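Local coordinates for protein D-glyceraldehyde dehydrogenase (NADP(+)) (Thermoplasma acidophilum, PDB 5IZD) that oxidises D-glyceraldehyde to (R)-glycerate with NADP(+) as the electron acceptor, in the non-phosphorylated Entner-Doudoroff pathway, at residues 18-23 with 32-37; 132-137 with 470-475; 325-330 with 359-364. One frame throughout, in Å; residues are numbered along the deposited sequence.

Contact 1: residues 18-23 with 32-37; sequences KTVDKY and GRFEAA
Val-20 lies across the Phe-34 ring in an antiparallel beta hairpin of strands 19-23 and 30-35. From its CB outward, Val-20 is spent almost wholly on that ring. CB stands over one face, 3.8 Å from the ring centroid and displaced toward the rim, a CH-pi contact in which CZ is the nearest ring atom. CG1, anti to the backbone N (chi1 -177°), also meets Phe-34 CZ, at 3.6 Å. CG2 lies near Phe-34 CE2 and touches Ala-36 CB at 4.1 Å. Phe-34 CG sits between its own N and carbonyl carbon (chi1 58°), and the ring attached there has its face to Val-20. The pair is hydrogen-bonded both ways, Val-20 N to Phe-34 O at 3.0 Å and Phe-34 N to Val-20 O at 3.1 Å. On the other face Asp-21 OD1 rests against Arg-33 CG at 3.4 Å, but at 4.4 Å from Arg-33 NH1 it is beyond a salt bridge; the guanidinium pairs with Asp-2. Strand 30-35 is flanked by strand 2-7, while 19-23 is an outermost strand of this four-stranded sheet within this chain, and Phe-34 packs on Ser-175 and Thr-202 beside the NADP site.

Contact 2: residues 132-137 with 470-475; sequences IFQYKV and LKNIYV
Ile-132 and Tyr-474 run side by side, pointing the same way, with the isoleucine laid on the tyrosine ring: CG1 is over one face, 4.0 Å from the ring centroid and shifted toward the rim. Ile-132 CG1 is anti to the carbonyl carbon (chi1 -60°), and CD1 continues from it to Tyr-474 CE2 at 3.3 Å, a tight approach. Next on this face Gln-134 and Asn-472 also lie alongside each other, their amide planes 55° apart. Gln-134 NE2 gives an N-H to Asn-472 OD1 at 2.9 Å, nearly straight and within the glutamine amide plane, so the buried Asn-472 oxygen accepts from the glutamine; Asn-472 ND2 turns to Tyr-446 O and Gly-431 O of a second subunit. The Leu-470 and Lys-136 side chains cross, with Leu-470 CD1 3.7 Å from Lys-136 CG. The opposite face carries Tyr-135, whose ring has Ile-473 CD1 over one face at 4.2 Å from its centroid, and Phe-133, met at its ring edge by Val-475 CG2 at 4.0 Å from CE2. The Phe-133 ring also meets Phe-133 of a third subunit. Four backbone bonds hold these antiparallel strands in register. Asn-472 to Val-475 pair in parallel with a strand of the second subunit, which continues the sheet across the interface, as is characteristic of the oligomerisation domain of aldehyde dehydrogenases.

Contact 3: residues 325-330 with 359-364; sequences GALQAT and NGYFFL
The Phe-363 ring takes Thr-330 CG2 over the centre of one face and Leu-327 CD1 at its edge, while the Tyr-361 ring has Leu-327 CD2 near its plane, at the edge. This is helix-to-loop packing in the aldehyde dehydrogenase fold: helix 324-339 lies against the loop between strands 343-346 and 366-369. Thr-330 and Phe-363 reach toward each other tip to tip, and the methyl stands 3.9 Å from the ring centroid, 8° off the normal, in a CH-pi contact. Leu-327 touches both aromatic residues. Its CG is anti to the backbone N (chi1 173°), and from there CD1 reaches Phe-363 CD1 at 3.8 Å and CD2 reaches Tyr-361 CA at 4.1 Å. Closer to the helix, Leu-327 CB meets Tyr-361 CB, also at 4.1 Å. An alanine at Thr-330 would probably leave that face of the Phe-363 ring without its methyl partner, and Ala-326 O without its hydroxyl donor. Phe-363 also packs on Ser-331 and Val-334 of the same helix, and Thr-330 on Leu-321 and Ala-384. Thr-330 OG1 donates to Ala-326 O at 2.7 Å, and Thr-330 N reaches the same oxygen from the opposite face of its carbonyl plane.

Along the chain contact 1 comes first, closing its short hairpin before strand 130-145 begins. Contact 2 joins that strand to strand 468-476 near the C-terminus, and contact 3 falls in the sequence between those two strands. The strands of contacts 1 and 2 belong to different sheets; contact 3 pairs a helix with a loop outside both. Contacts 1 and 3 have centres 22 Å apart and touch where Tyr-23 CB packs against Tyr-361 OH at 3.8 Å. Contact 2 is centred 45 Å from contact 1 and 52 Å from contact 3, across the chain's centre from the latter. No other subunit touches the segments of contacts 1 and 3, which lie toward the NADP-binding side; contact 2 belongs to a sheet that runs on into a second subunit.

Contact 1: residues 18-23 with 32-37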
ATOM      1  N   LYS A  18      29.616 -37.345  15.644  1.00 46.99           N
ATOM      2  CA  LYS A  18      30.786 -36.587  15.195  1.00 46.85           C
ATOM      3  C   LYS A  18      30.660 -35.101  15.490  1.00 45.62           C
ATOM      4  O   LYS A  18      29.535 -34.546  15.548  1.00 44.72           O
ATOM      5  CB  LYS A  18      31.064 -36.833  13.706  1.00 47.42           C
ATOM      6  CG  LYS A  18      31.849 -38.123  13.436  1.00 49.28           C
ATOM      7  CD  LYS A  18      31.612 -38.670  12.030  1.00 50.14           C
ATOM      8  CE  LYS A  18      32.171 -40.098  11.907  1.00 52.17           C
ATOM      9  NZ  LYS A  18      31.843 -40.600  10.525  1.00 52.70           N
ATOM     10  N   THR A  19      31.817 -34.470  15.698  1.00 45.15           N
ATOM     11  CA  THR A  19      31.910 -33.026  15.951  1.00 44.50           C
ATOM     12  C   THR A  19      33.026 -32.354  15.152  1.00 43.84           C
ATOM     13  O   THR A  19      33.914 -33.031  14.676  1.00 44.22           O
ATOM     14  CB  THR A  19      32.193 -32.747  17.431  1.00 44.84           C
ATOM     15  OG1 THR A  19      33.450 -33.306  17.766  1.00 45.83           O
ATOM     16  CG2 THR A  19      31.127 -33.372  18.310  1.00 45.37           C
ATOM     17  N   VAL A  20      32.987 -31.025  15.071  1.00 42.43           N
ATOM     18  CA  VAL A  20      33.934 -30.228  14.318  1.00 41.81           C
ATOM     19  C   VAL A  20      34.505 -29.139  15.233  1.00 41.12           C
ATOM     20  O   VAL A  20      33.769 -28.549  16.041  1.00 40.45           O
ATOM     21  CB  VAL A  20      33.210 -29.541  13.146  1.00 41.63           C
ATOM     22  CG1 VAL A  20      34.174 -28.750  12.270  1.00 41.69           C
ATOM     23  CG2 VAL A  20      32.445 -30.564  12.302  1.00 41.85           C
ATOM     24  N   ASP A  21      35.814 -28.887  15.125  1.00 40.62           N
ATOM     25  CA  ASP A  21      36.437 -27.855  15.937  1.00 40.16           C
ATOM     26  C   ASP A  21      36.126 -26.431  15.457  1.00 38.55           C
ATOM     27  O   ASP A  21      36.078 -26.167  14.276  1.00 37.67           O
ATOM     28  CB  ASP A  21      37.971 -28.040  15.962  1.00 41.09           C
ATOM     29  CG  ASP A  21      38.395 -29.297  16.665  1.00 42.62           C
ATOM     30  OD1 ASP A  21      37.601 -29.809  17.492  1.00 43.24           O
ATOM     31  OD2 ASP A  21      39.540 -29.762  16.424  1.00 43.72           O
ATOM     32  N   LYS A  22      35.992 -25.529  16.419  1.00 37.83           N
ATOM     33  CA  LYS A  22      35.943 -24.077  16.191  1.00 36.67           C
ATOM     34  C   LYS A  22      37.247 -23.444  16.690  1.00 36.45           C
ATOM     35  O   LYS A  22      37.633 -23.654  17.854  1.00 36.79           O
ATOM     36  CB  LYS A  22      34.756 -23.485  16.955  1.00 36.51           C
ATOM     37  CG  LYS A  22      34.828 -21.991  17.272  1.00 36.22           C
ATOM     38  CD  LYS A  22      34.771 -21.185  16.032  1.00 35.61           C
ATOM     39  CE  LYS A  22      34.952 -19.719  16.384  1.00 35.52           C
ATOM     40  NZ  LYS A  22      35.282 -18.937  15.140  1.00 35.01           N
ATOM     41  N   TYR A  23      37.909 -22.709  15.809  1.00 35.45           N
ATOM     42  CA  TYR A  23      39.110 -21.900  16.073  1.00 35.44           C
ATOM     43  C   TYR A  23      38.852 -20.454  16.427  1.00 34.72           C
ATOM     44  O   TYR A  23      37.952 -19.789  15.823  1.00 33.99           O
ATOM     45  CB  TYR A  23      40.014 -21.898  14.827  1.00 35.55           C
ATOM     46  CG  TYR A  23      40.678 -23.228  14.629  1.00 36.47           C
ATOM     47  CD1 TYR A  23      40.017 -24.288  14.012  1.00 36.66           C
ATOM     48  CD2 TYR A  23      41.966 -23.453  15.140  1.00 37.28           C
ATOM     49  CE1 TYR A  23      40.649 -25.549  13.881  1.00 37.56           C
ATOM     50  CE2 TYR A  23      42.587 -24.664  14.978  1.00 38.12           C
ATOM     51  CZ  TYR A  23      41.909 -25.689  14.341  1.00 38.28           C
ATOM     52  OH  TYR A  23      42.527 -26.890  14.243  1.00 39.95           O
ATOM     53  N   GLY A  32      36.251 -24.450  20.978  1.00 40.37           N
ATOM     54  CA  GLY A  32      34.924 -25.039  21.090  1.00 40.60           C
ATOM     55  C   GLY A  32      34.716 -26.104  20.039  1.00 40.98           C
ATOM     56  O   GLY A  32      35.610 -26.375  19.244  1.00 41.04           O
ATOM     57  N   ARG A  33      33.531 -26.701  20.043  1.00 41.69           N
ATOM     58  CA  ARG A  33      33.140 -27.717  19.081  1.00 42.24           C
ATOM     59  C   ARG A  33      31.657 -27.602  18.843  1.00 40.64           C
ATOM     60  O   ARG A  33      30.919 -27.082  19.665  1.00 40.02           O
ATOM     61  CB  ARG A  33      33.427 -29.136  19.619  1.00 45.32           C
ATOM     62  CG  ARG A  33      34.853 -29.628  19.412  1.00 48.22           C
ATOM     63  CD  ARG A  33      35.250 -30.697  20.450  1.00 51.36           C
ATOM     64  NE  ARG A  33      35.093 -30.115  21.789  1.00 54.54           N
ATOM     65  CZ  ARG A  33      35.934 -29.242  22.368  1.00 57.86           C
ATOM     66  NH1 ARG A  33      37.104 -28.876  21.801  1.00 59.50           N
ATOM     67  NH2 ARG A  33      35.626 -28.746  23.569  1.00 59.29           N
ATOM     68  N   PHE A  34      31.227 -28.124  17.713  1.00 39.51           N
ATOM     69  CA  PHE A  34      29.810 -28.250  17.427  1.00 38.91           C
ATOM     70  C   PHE A  34      29.504 -29.597  16.816  1.00 38.45           C
ATOM     71  O   PHE A  34      30.383 -30.247  16.239  1.00 38.32           O
ATOM     72  CB  PHE A  34      29.335 -27.101  16.525  1.00 38.09           C
ATOM     73  CG  PHE A  34      30.056 -26.972  15.209  1.00 38.30           C
ATOM     74  CD1 PHE A  34      31.234 -26.224  15.092  1.00 38.65           C
ATOM     75  CD2 PHE A  34      29.539 -27.556  14.059  1.00 38.56           C
ATOM     76  CE1 PHE A  34      31.871 -26.063  13.837  1.00 38.49           C
ATOM     77  CE2 PHE A  34      30.157 -27.374  12.801  1.00 38.31           C
ATOM     78  CZ  PHE A  34      31.308 -26.618  12.689  1.00 38.03           C
ATOM     79  N   GLU A  35      28.255 -30.004  16.944  1.00 38.05           N
ATOM     80  CA  GLU A  35      27.828 -31.281  16.366  1.00 38.52           C
ATOM     81  C   GLU A  35      27.769 -31.244  14.822  1.00 38.01           C
ATOM     82  O   GLU A  35      27.309 -30.249  14.215  1.00 36.75           O
ATOM     83  CB  GLU A  35      26.479 -31.702  16.957  1.00 38.78           C
ATOM     84  CG  GLU A  35      26.521 -31.845  18.470  1.00 39.44           C
ATOM     85  CD  GLU A  35      27.330 -33.075  18.902  1.00 40.51           C
ATOM     86  OE1 GLU A  35      27.046 -34.187  18.361  1.00 40.89           O
ATOM     87  OE2 GLU A  35      28.234 -32.920  19.741  1.00 40.78           O
ATOM     88  N   ALA A  36      28.294 -32.296  14.193  1.00 38.64           N
ATOM     89  CA  ALA A  36      28.127 -32.492  12.728  1.00 38.52           C
ATOM     90  C   ALA A  36      26.831 -33.203  12.388  1.00 38.73           C
ATOM     91  O   ALA A  36      26.779 -34.405  12.342  1.00 39.43           O
ATOM     92  CB  ALA A  36      29.325 -33.241  12.133  1.00 38.95           C
ATOM     93  N   ALA A  37      25.761 -32.471  12.170  1.00 38.35           N
ATOM     94  CA  ALA A  37      24.482 -33.128  11.862  1.00 38.86           C
ATOM     95  C   ALA A  37      24.561 -34.089  10.636  1.00 39.78           C
ATOM     96  O   ALA A  37      25.199 -33.777   9.649  1.00 39.71           O
ATOM     97  CB  ALA A  37      23.395 -32.070  11.606  1.00 37.94           C
TER

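Contact 2: residues 132-137 with 470-475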
ATOM      1  N   ILE A 132     -12.554 -10.983  -5.669  1.00 30.23           N
ATOM      2  CA  ILE A 132     -11.307 -11.738  -5.608  1.00 30.20           C
ATOM      3  C   ILE A 132     -10.607 -11.405  -4.272  1.00 30.30           C
ATOM      4  O   ILE A 132     -10.228 -10.275  -4.030  1.00 29.72           O
ATOM      5  CB  ILE A 132     -10.451 -11.430  -6.837  1.00 29.95           C
ATOM      6  CG1 ILE A 132     -11.204 -11.824  -8.098  1.00 30.11           C
ATOM      7  CG2 ILE A 132      -9.110 -12.194  -6.771  1.00 29.78           C
ATOM      8  CD1 ILE A 132     -10.515 -11.348  -9.359  1.00 30.14           C
ATOM      9  N   PHE A 133     -10.500 -12.387  -3.394  1.00 31.15           N
ATOM     10  CA  PHE A 133      -9.891 -12.192  -2.088  1.00 31.61           C
ATOM     11  C   PHE A 133      -8.426 -12.594  -2.203  1.00 32.04           C
ATOM     12  O   PHE A 133      -8.083 -13.716  -2.636  1.00 32.12           O
ATOM     13  CB  PHE A 133     -10.636 -12.988  -1.026  1.00 32.20           C
ATOM     14  CG  PHE A 133     -12.055 -12.580  -0.875  1.00 32.75           C
ATOM     15  CD1 PHE A 133     -12.387 -11.447  -0.160  1.00 33.29           C
ATOM     16  CD2 PHE A 133     -13.075 -13.242  -1.566  1.00 33.25           C
ATOM     17  CE1 PHE A 133     -13.711 -11.008  -0.093  1.00 33.64           C
ATOM     18  CE2 PHE A 133     -14.395 -12.844  -1.449  1.00 33.67           C
ATOM     19  CZ  PHE A 133     -14.713 -11.711  -0.710  1.00 33.80           C
ATOM     20  N   GLN A 134      -7.532 -11.702  -1.809  1.00 32.49           N
ATOM     21  CA  GLN A 134      -6.110 -12.069  -1.822  1.00 32.61           C
ATOM     22  C   GLN A 134      -5.568 -12.171  -0.425  1.00 31.95           C
ATOM     23  O   GLN A 134      -5.431 -11.187   0.226  1.00 31.60           O
ATOM     24  CB  GLN A 134      -5.361 -11.071  -2.677  1.00 33.97           C
ATOM     25  CG  GLN A 134      -5.896 -11.106  -4.098  1.00 35.57           C
ATOM     26  CD  GLN A 134      -5.288 -10.097  -4.996  1.00 37.78           C
ATOM     27  OE1 GLN A 134      -5.125  -8.933  -4.634  1.00 40.72           O
ATOM     28  NE2 GLN A 134      -4.943 -10.520  -6.195  1.00 39.30           N
ATOM     29  N   TYR A 135      -5.264 -13.383   0.027  1.00 31.52           N
ATOM     30  CA  TYR A 135      -4.778 -13.611   1.387  1.00 31.91           C
ATOM     31  C   TYR A 135      -3.256 -13.687   1.365  1.00 31.41           C
ATOM     32  O   TYR A 135      -2.688 -14.106   0.377  1.00 31.80           O
ATOM     33  CB  TYR A 135      -5.277 -14.951   1.947  1.00 32.18           C
ATOM     34  CG  TYR A 135      -6.701 -15.000   2.388  1.00 32.79           C
ATOM     35  CD1 TYR A 135      -7.649 -14.136   1.883  1.00 32.72           C
ATOM     36  CD2 TYR A 135      -7.124 -15.946   3.326  1.00 33.44           C
ATOM     37  CE1 TYR A 135      -8.953 -14.210   2.284  1.00 33.40           C
ATOM     38  CE2 TYR A 135      -8.453 -16.006   3.727  1.00 34.18           C
ATOM     39  CZ  TYR A 135      -9.358 -15.131   3.192  1.00 33.68           C
ATOM     40  OH  TYR A 135     -10.683 -15.115   3.510  1.00 34.75           O
ATOM     41  N   LYS A 136      -2.625 -13.319   2.459  1.00 31.36           N
ATOM     42  CA  LYS A 136      -1.190 -13.452   2.612  1.00 30.98           C
ATOM     43  C   LYS A 136      -0.989 -14.519   3.677  1.00 30.41           C
ATOM     44  O   LYS A 136      -1.516 -14.370   4.784  1.00 30.70           O
ATOM     45  CB  LYS A 136      -0.603 -12.120   2.998  1.00 32.15           C
ATOM     46  CG  LYS A 136      -0.244 -11.329   1.768  1.00 33.75           C
ATOM     47  CD  LYS A 136       0.319  -9.975   2.067  1.00 35.66           C
ATOM     48  CE  LYS A 136       0.343  -9.238   0.754  1.00 36.78           C
ATOM     49  NZ  LYS A 136       0.849  -7.866   0.928  1.00 38.63           N
ATOM     50  N   VAL A 137      -0.315 -15.620   3.306  1.00 29.41           N
ATOM     51  CA  VAL A 137      -0.182 -16.799   4.158  1.00 29.11           C
ATOM     52  C   VAL A 137       1.310 -17.222   4.214  1.00 28.72           C
ATOM     53  O   VAL A 137       2.053 -16.952   3.286  1.00 27.99           O
ATOM     54  CB  VAL A 137      -1.010 -17.983   3.648  1.00 29.19           C
ATOM     55  CG1 VAL A 137      -2.476 -17.671   3.683  1.00 29.53           C
ATOM     56  CG2 VAL A 137      -0.609 -18.408   2.251  1.00 28.87           C
ATOM     57  N   LEU A 470       1.018 -14.737  -1.401  1.00 32.48           N
ATOM     58  CA  LEU A 470      -0.280 -14.208  -1.756  1.00 33.54           C
ATOM     59  C   LEU A 470      -1.023 -15.326  -2.473  1.00 33.29           C
ATOM     60  O   LEU A 470      -0.466 -15.962  -3.299  1.00 35.13           O
ATOM     61  CB  LEU A 470      -0.109 -13.010  -2.668  1.00 34.74           C
ATOM     62  CG  LEU A 470      -1.205 -11.955  -2.823  1.00 36.82           C
ATOM     63  CD1 LEU A 470      -1.767 -11.399  -1.553  1.00 37.21           C
ATOM     64  CD2 LEU A 470      -0.795 -10.811  -3.722  1.00 37.37           C
ATOM     65  N   LYS A 471      -2.272 -15.578  -2.138  1.00 32.34           N
ATOM     66  CA  LYS A 471      -3.088 -16.620  -2.819  1.00 31.66           C
ATOM     67  C   LYS A 471      -4.446 -15.972  -3.081  1.00 31.34           C
ATOM     68  O   LYS A 471      -4.846 -15.116  -2.294  1.00 31.21           O
ATOM     69  CB  LYS A 471      -3.226 -17.862  -1.914  1.00 31.68           C
ATOM     70  CG  LYS A 471      -4.172 -17.695  -0.772  1.00 31.77           C
ATOM     71  CD  LYS A 471      -4.079 -18.733   0.305  1.00 32.45           C
ATOM     72  CE  LYS A 471      -4.232 -20.177  -0.117  1.00 32.65           C
ATOM     73  NZ  LYS A 471      -5.604 -20.577  -0.552  1.00 33.07           N
ATOM     74  N   ASN A 472      -5.149 -16.381  -4.141  1.00 31.02           N
ATOM     75  CA  ASN A 472      -6.420 -15.754  -4.541  1.00 31.31           C
ATOM     76  C   ASN A 472      -7.579 -16.714  -4.369  1.00 30.79           C
ATOM     77  O   ASN A 472      -7.471 -17.917  -4.645  1.00 30.56           O
ATOM     78  CB  ASN A 472      -6.454 -15.300  -6.025  1.00 32.06           C
ATOM     79  CG  ASN A 472      -5.167 -14.614  -6.486  1.00 32.84           C
ATOM     80  OD1 ASN A 472      -5.101 -13.379  -6.631  1.00 33.14           O
ATOM     81  ND2 ASN A 472      -4.124 -15.428  -6.725  1.00 33.51           N
ATOM     82  N   ILE A 473      -8.700 -16.147  -3.979  1.00 30.05           N
ATOM     83  CA  ILE A 473      -9.932 -16.865  -3.950  1.00 29.96           C
ATOM     84  C   ILE A 473     -10.968 -16.033  -4.743  1.00 29.55           C
ATOM     85  O   ILE A 473     -11.294 -14.926  -4.353  1.00 29.27           O
ATOM     86  CB  ILE A 473     -10.404 -17.135  -2.515  1.00 30.16           C
ATOM     87  CG1 ILE A 473      -9.288 -17.826  -1.699  1.00 30.12           C
ATOM     88  CG2 ILE A 473     -11.637 -18.003  -2.543  1.00 30.50           C
ATOM     89  CD1 ILE A 473      -8.377 -16.884  -0.933  1.00 29.94           C
ATOM     90  N   TYR A 474     -11.472 -16.625  -5.817  1.00 29.42           N
ATOM     91  CA  TYR A 474     -12.396 -16.008  -6.746  1.00 29.43           C
ATOM     92  C   TYR A 474     -13.743 -16.546  -6.314  1.00 29.81           C
ATOM     93  O   TYR A 474     -13.955 -17.761  -6.334  1.00 30.27           O
ATOM     94  CB  TYR A 474     -12.093 -16.476  -8.168  1.00 29.39           C
ATOM     95  CG  TYR A 474     -10.904 -15.821  -8.879  1.00 29.12           C
ATOM     96  CD1 TYR A 474      -9.597 -16.121  -8.534  1.00 28.76           C
ATOM     97  CD2 TYR A 474     -11.123 -14.909  -9.929  1.00 29.33           C
ATOM     98  CE1 TYR A 474      -8.520 -15.534  -9.167  1.00 28.54           C
ATOM     99  CE2 TYR A 474     -10.058 -14.334 -10.620  1.00 29.14           C
ATOM    100  CZ  TYR A 474      -8.751 -14.633 -10.213  1.00 28.72           C
ATOM    101  OH  TYR A 474      -7.748 -14.058 -10.929  1.00 28.38           O
ATOM    102  N   VAL A 475     -14.659 -15.692  -5.888  1.00 29.59           N
ATOM    103  CA  VAL A 475     -15.942 -16.193  -5.431  1.00 29.84           C
ATOM    104  C   VAL A 475     -17.036 -15.590  -6.295  1.00 29.83           C
ATOM    105  O   VAL A 475     -17.008 -14.397  -6.536  1.00 29.54           O
ATOM    106  CB  VAL A 475     -16.217 -15.830  -3.957  1.00 30.18           C
ATOM    107  CG1 VAL A 475     -17.580 -16.388  -3.542  1.00 30.89           C
ATOM    108  CG2 VAL A 475     -15.164 -16.426  -3.017  1.00 30.01           C
TER

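Contact 3: residues 325-330 with 359-364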
ATOM      1  N   GLY A 325      41.997 -19.555   6.286  1.00 33.63           N
ATOM      2  CA  GLY A 325      41.782 -19.468   4.838  1.00 33.52           C
ATOM      3  C   GLY A 325      41.480 -18.026   4.340  1.00 32.95           C
ATOM      4  O   GLY A 325      41.909 -17.647   3.276  1.00 33.08           O
ATOM      5  N   ALA A 326      40.769 -17.228   5.117  1.00 32.64           N
ATOM      6  CA  ALA A 326      40.541 -15.772   4.798  1.00 32.27           C
ATOM      7  C   ALA A 326      41.866 -15.025   4.830  1.00 32.81           C
ATOM      8  O   ALA A 326      42.135 -14.195   3.976  1.00 32.65           O
ATOM      9  CB  ALA A 326      39.590 -15.143   5.800  1.00 31.85           C
ATOM     10  N   LEU A 327      42.736 -15.360   5.799  1.00 33.52           N
ATOM     11  CA  LEU A 327      44.071 -14.759   5.843  1.00 34.10           C
ATOM     12  C   LEU A 327      44.906 -15.088   4.604  1.00 34.91           C
ATOM     13  O   LEU A 327      45.545 -14.175   4.023  1.00 35.01           O
ATOM     14  CB  LEU A 327      44.836 -15.184   7.121  1.00 34.53           C
ATOM     15  CG  LEU A 327      46.294 -14.777   7.247  1.00 35.11           C
ATOM     16  CD1 LEU A 327      46.381 -13.251   7.105  1.00 34.97           C
ATOM     17  CD2 LEU A 327      46.960 -15.319   8.551  1.00 35.68           C
ATOM     18  N   GLN A 328      44.961 -16.381   4.234  1.00 35.44           N
ATOM     19  CA  GLN A 328      45.663 -16.793   3.041  1.00 36.36           C
ATOM     20  C   GLN A 328      45.084 -16.089   1.789  1.00 35.50           C
ATOM     21  O   GLN A 328      45.823 -15.685   0.934  1.00 35.41           O
ATOM     22  CB  GLN A 328      45.572 -18.309   2.824  1.00 38.01           C
ATOM     23  CG  GLN A 328      46.472 -18.811   1.687  1.00 40.12           C
ATOM     24  CD  GLN A 328      46.352 -20.310   1.382  1.00 41.93           C
ATOM     25  OE1 GLN A 328      46.847 -21.131   2.124  1.00 44.28           O
ATOM     26  NE2 GLN A 328      45.719 -20.658   0.265  1.00 42.49           N
ATOM     27  N   ALA A 329      43.759 -16.029   1.678  1.00 34.48           N
ATOM     28  CA  ALA A 329      43.123 -15.450   0.500  1.00 33.96           C
ATOM     29  C   ALA A 329      43.479 -13.938   0.386  1.00 33.64           C
ATOM     30  O   ALA A 329      43.817 -13.462  -0.663  1.00 33.61           O
ATOM     31  CB  ALA A 329      41.610 -15.712   0.520  1.00 33.25           C
ATOM     32  N   THR A 330      43.442 -13.223   1.500  1.00 33.29           N
ATOM     33  CA  THR A 330      43.815 -11.839   1.538  1.00 33.11           C
ATOM     34  C   THR A 330      45.263 -11.630   1.094  1.00 33.98           C
ATOM     35  O   THR A 330      45.516 -10.712   0.304  1.00 33.71           O
ATOM     36  CB  THR A 330      43.545 -11.256   2.932  1.00 32.67           C
ATOM     37  OG1 THR A 330      42.205 -11.534   3.323  1.00 31.84           O
ATOM     38  CG2 THR A 330      43.797  -9.786   2.972  1.00 32.59           C
ATOM     39  N   ASN A 359      49.544 -15.966  16.534  1.00 39.78           N
ATOM     40  CA  ASN A 359      48.893 -17.030  15.796  1.00 39.02           C
ATOM     41  C   ASN A 359      47.492 -16.710  15.346  1.00 37.48           C
ATOM     42  O   ASN A 359      46.848 -17.556  14.763  1.00 37.28           O
ATOM     43  CB  ASN A 359      48.933 -18.313  16.674  1.00 39.71           C
ATOM     44  CG  ASN A 359      50.320 -18.789  16.897  1.00 40.76           C
ATOM     45  OD1 ASN A 359      50.733 -19.076  18.026  1.00 42.08           O
ATOM     46  ND2 ASN A 359      51.062 -18.902  15.837  1.00 40.94           N
ATOM     47  N   GLY A 360      47.018 -15.498  15.628  1.00 36.30           N
ATOM     48  CA  GLY A 360      45.718 -15.040  15.162  1.00 35.33           C
ATOM     49  C   GLY A 360      45.795 -14.585  13.706  1.00 34.42           C
ATOM     50  O   GLY A 360      46.850 -14.514  13.156  1.00 34.35           O
ATOM     51  N   TYR A 361      44.652 -14.395  13.097  1.00 33.59           N
ATOM     52  CA  TYR A 361      44.543 -14.076  11.644  1.00 33.18           C
ATOM     53  C   TYR A 361      44.365 -12.599  11.342  1.00 32.49           C
ATOM     54  O   TYR A 361      43.462 -12.187  10.614  1.00 32.03           O
ATOM     55  CB  TYR A 361      43.421 -14.892  10.990  1.00 33.06           C
ATOM     56  CG  TYR A 361      43.343 -16.325  11.512  1.00 33.71           C
ATOM     57  CD1 TYR A 361      44.430 -17.172  11.474  1.00 34.43           C
ATOM     58  CD2 TYR A 361      42.164 -16.804  12.027  1.00 33.75           C
ATOM     59  CE1 TYR A 361      44.345 -18.484  11.945  1.00 35.05           C
ATOM     60  CE2 TYR A 361      42.068 -18.097  12.525  1.00 34.20           C
ATOM     61  CZ  TYR A 361      43.130 -18.932  12.473  1.00 34.90           C
ATOM     62  OH  TYR A 361      42.948 -20.205  13.002  1.00 35.43           O
ATOM     63  N   PHE A 362      45.295 -11.811  11.843  1.00 32.47           N
ATOM     64  CA  PHE A 362      45.281 -10.367  11.705  1.00 32.01           C
ATOM     65  C   PHE A 362      45.897  -9.987  10.383  1.00 31.97           C
ATOM     66  O   PHE A 362      46.798 -10.644   9.892  1.00 32.08           O
ATOM     67  CB  PHE A 362      46.068  -9.728  12.850  1.00 32.40           C
ATOM     68  CG  PHE A 362      45.424  -9.910  14.188  1.00 32.39           C
ATOM     69  CD1 PHE A 362      44.411  -9.043  14.610  1.00 32.00           C
ATOM     70  CD2 PHE A 362      45.777 -10.983  15.017  1.00 32.76           C
ATOM     71  CE1 PHE A 362      43.796  -9.211  15.835  1.00 32.09           C
ATOM     72  CE2 PHE A 362      45.130 -11.152  16.241  1.00 32.82           C
ATOM     73  CZ  PHE A 362      44.150 -10.246  16.660  1.00 32.47           C
ATOM     74  N   PHE A 363      45.394  -8.903   9.781  1.00 31.69           N
ATOM     75  CA  PHE A 363      45.995  -8.337   8.583  1.00 31.92           C
ATOM     76  C   PHE A 363      45.926  -6.794   8.692  1.00 32.07           C
ATOM     77  O   PHE A 363      44.929  -6.250   9.134  1.00 31.74           O
ATOM     78  CB  PHE A 363      45.264  -8.829   7.324  1.00 31.54           C
ATOM     79  CG  PHE A 363      46.088  -8.746   6.089  1.00 31.79           C
ATOM     80  CD1 PHE A 363      46.951  -9.789   5.750  1.00 32.17           C
ATOM     81  CD2 PHE A 363      46.097  -7.618   5.322  1.00 31.77           C
ATOM     82  CE1 PHE A 363      47.765  -9.727   4.645  1.00 32.45           C
ATOM     83  CE2 PHE A 363      46.915  -7.538   4.194  1.00 32.12           C
ATOM     84  CZ  PHE A 363      47.755  -8.604   3.865  1.00 32.46           C
ATOM     85  N   LEU A 364      46.984  -6.110   8.286  1.00 32.63           N
ATOM     86  CA  LEU A 364      47.025  -4.658   8.375  1.00 32.86           C
ATOM     87  C   LEU A 364      46.101  -3.963   7.390  1.00 32.59           C
ATOM     88  O   LEU A 364      45.899  -4.462   6.272  1.00 32.55           O
ATOM     89  CB  LEU A 364      48.456  -4.146   8.122  1.00 33.51           C
ATOM     90  CG  LEU A 364      49.553  -4.495   9.162  1.00 34.02           C
ATOM     91  CD1 LEU A 364      50.934  -4.150   8.636  1.00 34.54           C
ATOM     92  CD2 LEU A 364      49.262  -3.696  10.435  1.00 34.15           C
TER